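Local coordinates for protein beta-hexosaminidase (Neisseria gonorrhoeae, PDB 6JTJ) that probably cleaves terminal beta-1,4-linked N-acetylglucosamine from peptide-linked peptidoglycan fragments during cell-wall recycling, as a glycoside hydrolase of family 3, at residues C[59-69]-C[331-340]; C[44-52]-C[315-326]. All blocks are in the same frame, centred on the assembly; numbering follows the deposited sequence.

Both contacts join an early part of the chain to one more than 260 residues later, and two chain runs supply all four segments: strand 47-49 leads to helix 58-64, and strand 321-323 to helix 328-335. Contact 2 pairs the strands, contact 1 the helices that follow them, so together they close a TIM-type barrel at both its inner and outer layers. Contact 2 is buried and held mainly by backbone hydrogen bonds and apolar side chains, near the bound sugar. Contact 1 lies farther from the chain centre and is partly exposed; charged side chains dominate it. The two contacts touch where Ile69 O meets Gly45 N and where Glu60 OE2 meets Ala52 N.

Contact 1 (C[59-69]-C[331-340]); sequences EEKQRLLDPAI and VDELRDGFTI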
# COMPACT_ATOMS: atom_id res chain seq x y z
N GLU C 59 -2.57 1.90 -32.89
CA GLU C 59 -2.81 3.14 -32.17
C GLU C 59 -1.65 3.44 -31.21
O GLU C 59 -1.19 4.57 -31.12
CB GLU C 59 -4.12 3.04 -31.40
CG GLU C 59 -4.57 4.33 -30.74
CD GLU C 59 -5.89 4.16 -30.00
OE1 GLU C 59 -6.69 3.28 -30.37
OE2 GLU C 59 -6.15 4.91 -29.03
N GLU C 60 -1.19 2.40 -30.51
CA GLU C 60 -0.07 2.52 -29.59
C GLU C 60 1.22 2.90 -30.31
O GLU C 60 1.97 3.78 -29.86
CB GLU C 60 0.11 1.24 -28.75
CG GLU C 60 -0.93 1.11 -27.63
CD GLU C 60 -1.01 -0.27 -27.00
OE1 GLU C 60 -0.49 -1.22 -27.60
OE2 GLU C 60 -1.63 -0.40 -25.91
N LYS C 61 1.46 2.27 -31.46
CA LYS C 61 2.63 2.61 -32.29
C LYS C 61 2.65 4.09 -32.63
O LYS C 61 3.68 4.74 -32.51
CB LYS C 61 2.65 1.78 -33.57
CG LYS C 61 2.97 0.32 -33.33
CD LYS C 61 2.96 -0.48 -34.62
CE LYS C 61 3.22 -1.95 -34.32
NZ LYS C 61 3.18 -2.79 -35.54
N GLN C 62 1.51 4.61 -33.03
CA GLN C 62 1.42 6.02 -33.38
C GLN C 62 1.65 6.88 -32.15
O GLN C 62 2.37 7.86 -32.21
CB GLN C 62 0.08 6.35 -34.03
CG GLN C 62 -0.01 5.86 -35.46
CD GLN C 62 -1.44 5.71 -35.95
OE1 GLN C 62 -1.96 4.59 -36.16
NE2 GLN C 62 -2.08 6.85 -36.13
N ARG C 63 1.04 6.50 -31.03
CA ARG C 63 1.25 7.22 -29.78
C ARG C 63 2.73 7.26 -29.40
O ARG C 63 3.23 8.32 -29.06
CB ARG C 63 0.42 6.61 -28.66
CG ARG C 63 0.57 7.33 -27.33
CD ARG C 63 -0.65 7.17 -26.45
NE ARG C 63 -1.15 5.81 -26.53
CZ ARG C 63 -2.34 5.44 -26.97
NH1 ARG C 63 -3.26 6.32 -27.36
NH2 ARG C 63 -2.63 4.16 -26.98
N LEU C 64 3.43 6.13 -29.50
CA LEU C 64 4.82 6.07 -29.04
C LEU C 64 5.79 6.80 -29.97
O LEU C 64 6.96 6.97 -29.63
CB LEU C 64 5.28 4.62 -28.84
CG LEU C 64 4.52 3.69 -27.88
CD1 LEU C 64 5.44 2.63 -27.30
CD2 LEU C 64 3.76 4.41 -26.77
N LEU C 65 5.31 7.21 -31.14
CA LEU C 65 6.11 7.99 -32.06
C LEU C 65 6.08 9.46 -31.71
O LEU C 65 6.90 10.23 -32.22
CB LEU C 65 5.66 7.77 -33.52
CG LEU C 65 6.13 6.44 -34.10
CD1 LEU C 65 5.35 6.07 -35.36
CD2 LEU C 65 7.62 6.48 -34.39
N ASP C 66 5.15 9.85 -30.85
CA ASP C 66 5.01 11.25 -30.50
C ASP C 66 6.28 11.76 -29.82
O ASP C 66 6.82 11.09 -28.94
CB ASP C 66 3.79 11.42 -29.59
CG ASP C 66 3.36 12.86 -29.44
OD1 ASP C 66 4.15 13.70 -28.96
OD2 ASP C 66 2.19 13.16 -29.77
N PRO C 67 6.79 12.93 -30.24
CA PRO C 67 8.03 13.45 -29.63
C PRO C 67 7.95 13.73 -28.11
O PRO C 67 8.98 13.87 -27.48
CB PRO C 67 8.30 14.76 -30.41
CG PRO C 67 7.02 15.09 -31.11
CD PRO C 67 6.31 13.79 -31.34
N ALA C 68 6.74 13.82 -27.56
CA ALA C 68 6.55 13.99 -26.13
C ALA C 68 6.99 12.76 -25.32
O ALA C 68 7.35 12.87 -24.15
CB ALA C 68 5.10 14.33 -25.82
N ILE C 69 6.99 11.60 -25.96
CA ILE C 69 7.29 10.35 -25.28
C ILE C 69 8.76 9.99 -25.37
O ILE C 69 9.38 10.13 -26.44
CB ILE C 69 6.37 9.26 -25.83
CG1 ILE C 69 4.94 9.63 -25.45
CG2 ILE C 69 6.77 7.89 -25.27
CD1 ILE C 69 3.91 8.61 -25.84
N VAL C 331 -2.63 10.43 -21.90
CA VAL C 331 -1.39 10.61 -22.65
C VAL C 331 -1.71 11.31 -23.97
O VAL C 331 -1.00 12.22 -24.39
CB VAL C 331 -0.67 9.27 -22.91
CG1 VAL C 331 0.55 9.49 -23.78
CG2 VAL C 331 -0.25 8.60 -21.61
N ASP C 332 -2.80 10.88 -24.62
CA ASP C 332 -3.24 11.52 -25.87
C ASP C 332 -3.58 12.97 -25.68
O ASP C 332 -3.15 13.83 -26.45
CB ASP C 332 -4.41 10.77 -26.48
CG ASP C 332 -3.98 9.48 -27.12
OD1 ASP C 332 -2.78 9.35 -27.43
OD2 ASP C 332 -4.83 8.59 -27.29
N GLU C 333 -4.30 13.24 -24.60
CA GLU C 333 -4.63 14.61 -24.24
C GLU C 333 -3.37 15.43 -23.97
O GLU C 333 -3.24 16.55 -24.45
CB GLU C 333 -5.55 14.60 -23.01
CG GLU C 333 -6.11 15.96 -22.66
CD GLU C 333 -6.99 15.93 -21.42
OE1 GLU C 333 -7.63 14.88 -21.16
OE2 GLU C 333 -7.06 16.97 -20.73
N LEU C 334 -2.45 14.88 -23.18
CA LEU C 334 -1.25 15.61 -22.81
C LEU C 334 -0.38 15.93 -24.02
O LEU C 334 0.11 17.05 -24.16
CB LEU C 334 -0.43 14.81 -21.79
CG LEU C 334 0.93 15.37 -21.38
CD1 LEU C 334 0.80 16.74 -20.73
CD2 LEU C 334 1.63 14.39 -20.46
N ARG C 335 -0.18 14.94 -24.89
CA ARG C 335 0.75 15.11 -26.01
C ARG C 335 0.24 16.05 -27.11
O ARG C 335 1.04 16.62 -27.85
CB ARG C 335 1.13 13.76 -26.61
CG ARG C 335 0.04 13.06 -27.38
CD ARG C 335 0.39 11.60 -27.52
NE ARG C 335 -0.62 10.84 -28.24
CZ ARG C 335 -0.66 10.68 -29.56
NH1 ARG C 335 0.25 11.23 -30.35
NH2 ARG C 335 -1.64 9.95 -30.09
N ASP C 336 -1.07 16.21 -27.21
CA ASP C 336 -1.67 17.06 -28.23
C ASP C 336 -1.37 18.53 -27.99
O ASP C 336 -1.88 19.14 -27.04
CB ASP C 336 -3.19 16.85 -28.27
CG ASP C 336 -3.86 17.69 -29.31
OD1 ASP C 336 -3.48 17.58 -30.49
OD2 ASP C 336 -4.75 18.48 -28.95
N GLY C 337 -0.54 19.11 -28.85
CA GLY C 337 -0.12 20.50 -28.71
C GLY C 337 0.87 20.71 -27.58
O GLY C 337 1.01 21.82 -27.07
N PHE C 338 1.54 19.63 -27.18
CA PHE C 338 2.46 19.66 -26.04
C PHE C 338 3.75 20.38 -26.41
O PHE C 338 4.35 20.07 -27.42
CB PHE C 338 2.80 18.23 -25.61
CG PHE C 338 3.70 18.14 -24.41
CD1 PHE C 338 3.22 18.47 -23.15
CD2 PHE C 338 5.02 17.73 -24.54
CE1 PHE C 338 4.05 18.39 -22.03
CE2 PHE C 338 5.85 17.64 -23.44
CZ PHE C 338 5.36 17.98 -22.18
N THR C 339 4.14 21.35 -25.60
CA THR C 339 5.45 21.98 -25.77
C THR C 339 6.45 21.32 -24.82
O THR C 339 6.22 21.26 -23.61
CB THR C 339 5.42 23.50 -25.55
OG1 THR C 339 4.52 24.08 -26.50
CG2 THR C 339 6.81 24.11 -25.77
N ILE C 340 7.53 20.80 -25.39
CA ILE C 340 8.57 20.13 -24.61
C ILE C 340 9.32 21.16 -23.80
O ILE C 340 9.90 22.08 -24.37
CB ILE C 340 9.53 19.36 -25.53
CG1 ILE C 340 8.79 18.16 -26.13
CG2 ILE C 340 10.77 18.92 -24.77
CD1 ILE C 340 9.50 17.51 -27.30
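Arg63 and Arg335 converge on one carboxylate, that of Asp332. From helix 58-64, Arg63 NH1 forms a salt bridge with Asp332 OD2 at 2.8 Å. The same nitrogen makes a nearly straight hydrogen bond to Asp332 OD1, met on the syn side. Three N-H groups share OD1, because Arg335, one helical turn on from Asp332, grips the same oxygen side-on with NE (2.7 Å from Asp332 OD1) and NH2. The two guanidinium planes stand almost perpendicular, 80° apart, and Arg63 CA and CG lie over one face of the Arg335 group. Sharing the acid probably offsets the proximity of the two cations.

Arg335 has a second anion in Asp66: its NH1 donates to the anti lone pair of Asp66 OD2 (2.8 Å). CG of Arg335 sits between the backbone N and the carbonyl carbon (chi1 71°), and the chain then runs extended past Asp66. The other oxygen, Asp66 OD1, accepts from Ala68 N in an Asx turn, so both ends of this carboxylate are held. Glu59 adds a long ion pair to Arg63.

Beyond the charges, Ala68 CB packs 3.6 Å from Phe338 CD2, Val331 CG1 lies 4.0 Å from Ile69 CD1, and Ile340 CD1 approaches Pro67.

Helices 58-64 and 328-335 are neighbours in the outer layer of the barrel; the axes of their short segments 59-64 and 331-335 come within 11.5 Å at 33°. Val331 and Ile69 continue inward onto Val324 and Ala49, while Phe338 rests on Phe315 of helix 307-317.

Contact 2 (C[44-52]-C[315-326]); sequences RGPVMADIA and FEAGCDIVLVCN
Strands 47-49 and 321-323 run parallel, and Pro46, Met48 and Val322 provide most of the backbone polar groups that join them. Val322 N donates to Pro46 O (2.9 Å). Met48 N returns a bond to Val322 O (2.8 Å). Val324 N then reaches Met48 O (3.1 Å). Pro46 O also receives a CA-H...O contact from Ile321, and Val322 O one from Val47. The alternate groups of strand 47-49 turn the other way: Val47 and Ala49 bond to Gly70, Gly71 and Ile73 of strand 69-74.

Past the strands a side chain takes over. Asp50 CG is placed between its backbone N and carbonyl carbon (chi1 67°), which brings OD2 to Asn326 N at 2.6 Å, met on the syn side. Arg77 forms a salt bridge with the same Asp50 OD2 and also bonds Asn326 OD1, tying together the two segments where they leave the strands. A water lies between Asp50 OD1 and Val324 O, within hydrogen-bonding distance of both, where the backbones separate. At the other end, Asp320 forms salt bridges with Arg282 and Arg349, and its OD2 also accepts from Ile291 N.

Met48 and Leu323 point the same way, Met48 CB lying 4.0 Å from Leu323 CD1, on the face where the side chain of Leu323 comes within about 4 Å of a bound N-acetylglucosamine. On the other face Val47 CG2 meets Val322 CG2 at 3.9 Å. Val322 CG1 covers one face of the Phe315 ring, offset toward its rim, while Pro46 CB touches that ring obliquely.

This pairing joins the first and last strands of the TIM-type barrel: strand 69-74 flanks 47-49, strand 290-295 flanks 321-323, and helix 346-352 packs on Pro46 and Ile321.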
# COMPACT_ATOMS: atom_id res chain seq x y z
N ARG C 44 14.34 11.62 -27.18
CA ARG C 44 13.42 11.04 -26.20
C ARG C 44 12.71 12.17 -25.49
O ARG C 44 13.34 13.07 -24.95
CB ARG C 44 14.18 10.20 -25.20
CG ARG C 44 14.83 8.96 -25.76
CD ARG C 44 15.67 8.29 -24.70
NE ARG C 44 16.18 6.99 -25.14
CZ ARG C 44 17.45 6.62 -25.13
NH1 ARG C 44 18.42 7.42 -24.68
NH2 ARG C 44 17.75 5.41 -25.57
N GLY C 45 11.38 12.14 -25.53
CA GLY C 45 10.57 13.15 -24.86
C GLY C 45 10.52 12.95 -23.36
O GLY C 45 11.01 11.95 -22.85
N PRO C 46 9.88 13.89 -22.64
CA PRO C 46 9.85 13.84 -21.17
C PRO C 46 8.65 13.10 -20.57
O PRO C 46 8.34 13.29 -19.41
CB PRO C 46 9.78 15.32 -20.79
CG PRO C 46 8.98 15.93 -21.89
CD PRO C 46 9.37 15.18 -23.14
N VAL C 47 7.98 12.26 -21.34
CA VAL C 47 6.83 11.52 -20.83
C VAL C 47 7.14 10.05 -20.89
O VAL C 47 7.62 9.57 -21.92
CB VAL C 47 5.57 11.81 -21.66
CG1 VAL C 47 4.40 10.95 -21.20
CG2 VAL C 47 5.20 13.28 -21.57
N MET C 48 6.88 9.33 -19.81
CA MET C 48 6.96 7.89 -19.80
C MET C 48 5.55 7.35 -19.78
O MET C 48 4.77 7.63 -18.88
CB MET C 48 7.75 7.38 -18.60
CG MET C 48 7.87 5.87 -18.52
SD MET C 48 9.06 5.27 -17.27
CE MET C 48 10.51 5.01 -18.27
N ALA C 49 5.19 6.61 -20.82
CA ALA C 49 3.82 6.14 -20.96
C ALA C 49 3.82 4.64 -20.74
O ALA C 49 4.78 4.11 -20.21
CB ALA C 49 3.28 6.52 -22.34
N ASP C 50 2.74 3.97 -21.12
CA ASP C 50 2.68 2.53 -20.99
C ASP C 50 1.77 1.95 -22.07
O ASP C 50 1.35 2.66 -22.96
CB ASP C 50 2.22 2.14 -19.58
CG ASP C 50 0.79 2.53 -19.30
OD1 ASP C 50 0.11 3.07 -20.20
OD2 ASP C 50 0.37 2.31 -18.14
N ILE C 51 1.50 0.67 -21.99
CA ILE C 51 0.75 0.01 -23.05
C ILE C 51 -0.20 -1.01 -22.45
O ILE C 51 -0.05 -1.41 -21.30
CB ILE C 51 1.68 -0.61 -24.11
CG1 ILE C 51 2.72 -1.53 -23.47
CG2 ILE C 51 2.39 0.52 -24.87
CD1 ILE C 51 3.49 -2.36 -24.47
N ALA C 52 -1.19 -1.41 -23.24
CA ALA C 52 -2.34 -2.12 -22.71
C ALA C 52 -2.08 -3.58 -22.43
O ALA C 52 -2.48 -4.10 -21.39
CB ALA C 52 -3.51 -1.96 -23.65
N PHE C 315 6.90 19.39 -13.87
CA PHE C 315 8.11 19.91 -14.51
C PHE C 315 8.62 21.15 -13.80
O PHE C 315 9.82 21.27 -13.54
CB PHE C 315 7.87 20.27 -15.96
CG PHE C 315 7.63 19.09 -16.84
CD1 PHE C 315 8.55 18.06 -16.90
CD2 PHE C 315 6.49 19.03 -17.62
CE1 PHE C 315 8.32 16.96 -17.70
CE2 PHE C 315 6.27 17.93 -18.43
CZ PHE C 315 7.18 16.90 -18.48
N GLU C 316 7.71 22.06 -13.49
CA GLU C 316 8.07 23.29 -12.80
C GLU C 316 8.70 23.01 -11.43
O GLU C 316 9.61 23.73 -11.01
CB GLU C 316 6.81 24.17 -12.67
CG GLU C 316 6.90 25.35 -11.71
CD GLU C 316 5.58 26.14 -11.63
OE1 GLU C 316 4.66 25.75 -10.87
OE2 GLU C 316 5.48 27.17 -12.32
N ALA C 317 8.22 21.97 -10.74
CA ALA C 317 8.80 21.57 -9.45
C ALA C 317 10.22 20.98 -9.55
O ALA C 317 10.96 21.01 -8.56
CB ALA C 317 7.88 20.59 -8.73
N GLY C 318 10.57 20.43 -10.70
CA GLY C 318 11.91 19.89 -10.92
C GLY C 318 11.98 18.48 -11.50
O GLY C 318 13.09 17.97 -11.71
N CYS C 319 10.85 17.84 -11.77
CA CYS C 319 10.85 16.53 -12.41
C CYS C 319 11.32 16.63 -13.85
O CYS C 319 10.97 17.58 -14.55
CB CYS C 319 9.45 15.93 -12.41
SG CYS C 319 8.72 15.69 -10.79
N ASP C 320 12.12 15.66 -14.28
CA ASP C 320 12.60 15.56 -15.66
C ASP C 320 11.56 14.87 -16.52
O ASP C 320 11.36 15.25 -17.68
CB ASP C 320 13.88 14.73 -15.73
CG ASP C 320 15.04 15.40 -15.07
OD1 ASP C 320 15.48 16.47 -15.55
OD2 ASP C 320 15.55 14.86 -14.07
N ILE C 321 10.94 13.83 -15.97
CA ILE C 321 10.12 12.92 -16.73
C ILE C 321 8.84 12.60 -15.96
O ILE C 321 8.91 12.27 -14.78
CB ILE C 321 10.87 11.61 -16.98
CG1 ILE C 321 12.07 11.83 -17.92
CG2 ILE C 321 9.96 10.54 -17.57
CD1 ILE C 321 13.15 10.76 -17.82
N VAL C 322 7.70 12.72 -16.61
CA VAL C 322 6.43 12.46 -15.96
C VAL C 322 5.90 11.10 -16.36
O VAL C 322 5.98 10.70 -17.51
CB VAL C 322 5.36 13.56 -16.23
CG1 VAL C 322 5.80 14.89 -15.65
CG2 VAL C 322 5.06 13.72 -17.71
N LEU C 323 5.36 10.40 -15.38
CA LEU C 323 4.79 9.09 -15.57
C LEU C 323 3.28 9.21 -15.71
O LEU C 323 2.65 9.86 -14.88
CB LEU C 323 5.07 8.19 -14.38
CG LEU C 323 6.24 7.24 -14.51
CD1 LEU C 323 7.53 8.04 -14.64
CD2 LEU C 323 6.30 6.28 -13.32
N VAL C 324 2.72 8.59 -16.74
CA VAL C 324 1.28 8.59 -16.97
C VAL C 324 0.88 7.18 -17.30
O VAL C 324 1.04 6.75 -18.43
CB VAL C 324 0.88 9.55 -18.11
CG1 VAL C 324 -0.63 9.70 -18.19
CG2 VAL C 324 1.53 10.92 -17.93
N CYS C 325 0.38 6.46 -16.30
CA CYS C 325 0.13 5.05 -16.40
C CYS C 325 -1.35 4.71 -16.45
O CYS C 325 -2.17 5.37 -15.84
CB CYS C 325 0.76 4.34 -15.20
SG CYS C 325 2.52 4.74 -14.99
N ASN C 326 -1.66 3.64 -17.16
CA ASN C 326 -3.02 3.09 -17.27
C ASN C 326 -4.04 4.02 -17.91
O ASN C 326 -5.23 3.80 -17.75
CB ASN C 326 -3.55 2.64 -15.89
CG ASN C 326 -2.51 1.92 -15.07
OD1 ASN C 326 -1.95 0.92 -15.51
ND2 ASN C 326 -2.23 2.42 -13.86
O HOH W 1 -0.97 5.54 -19.86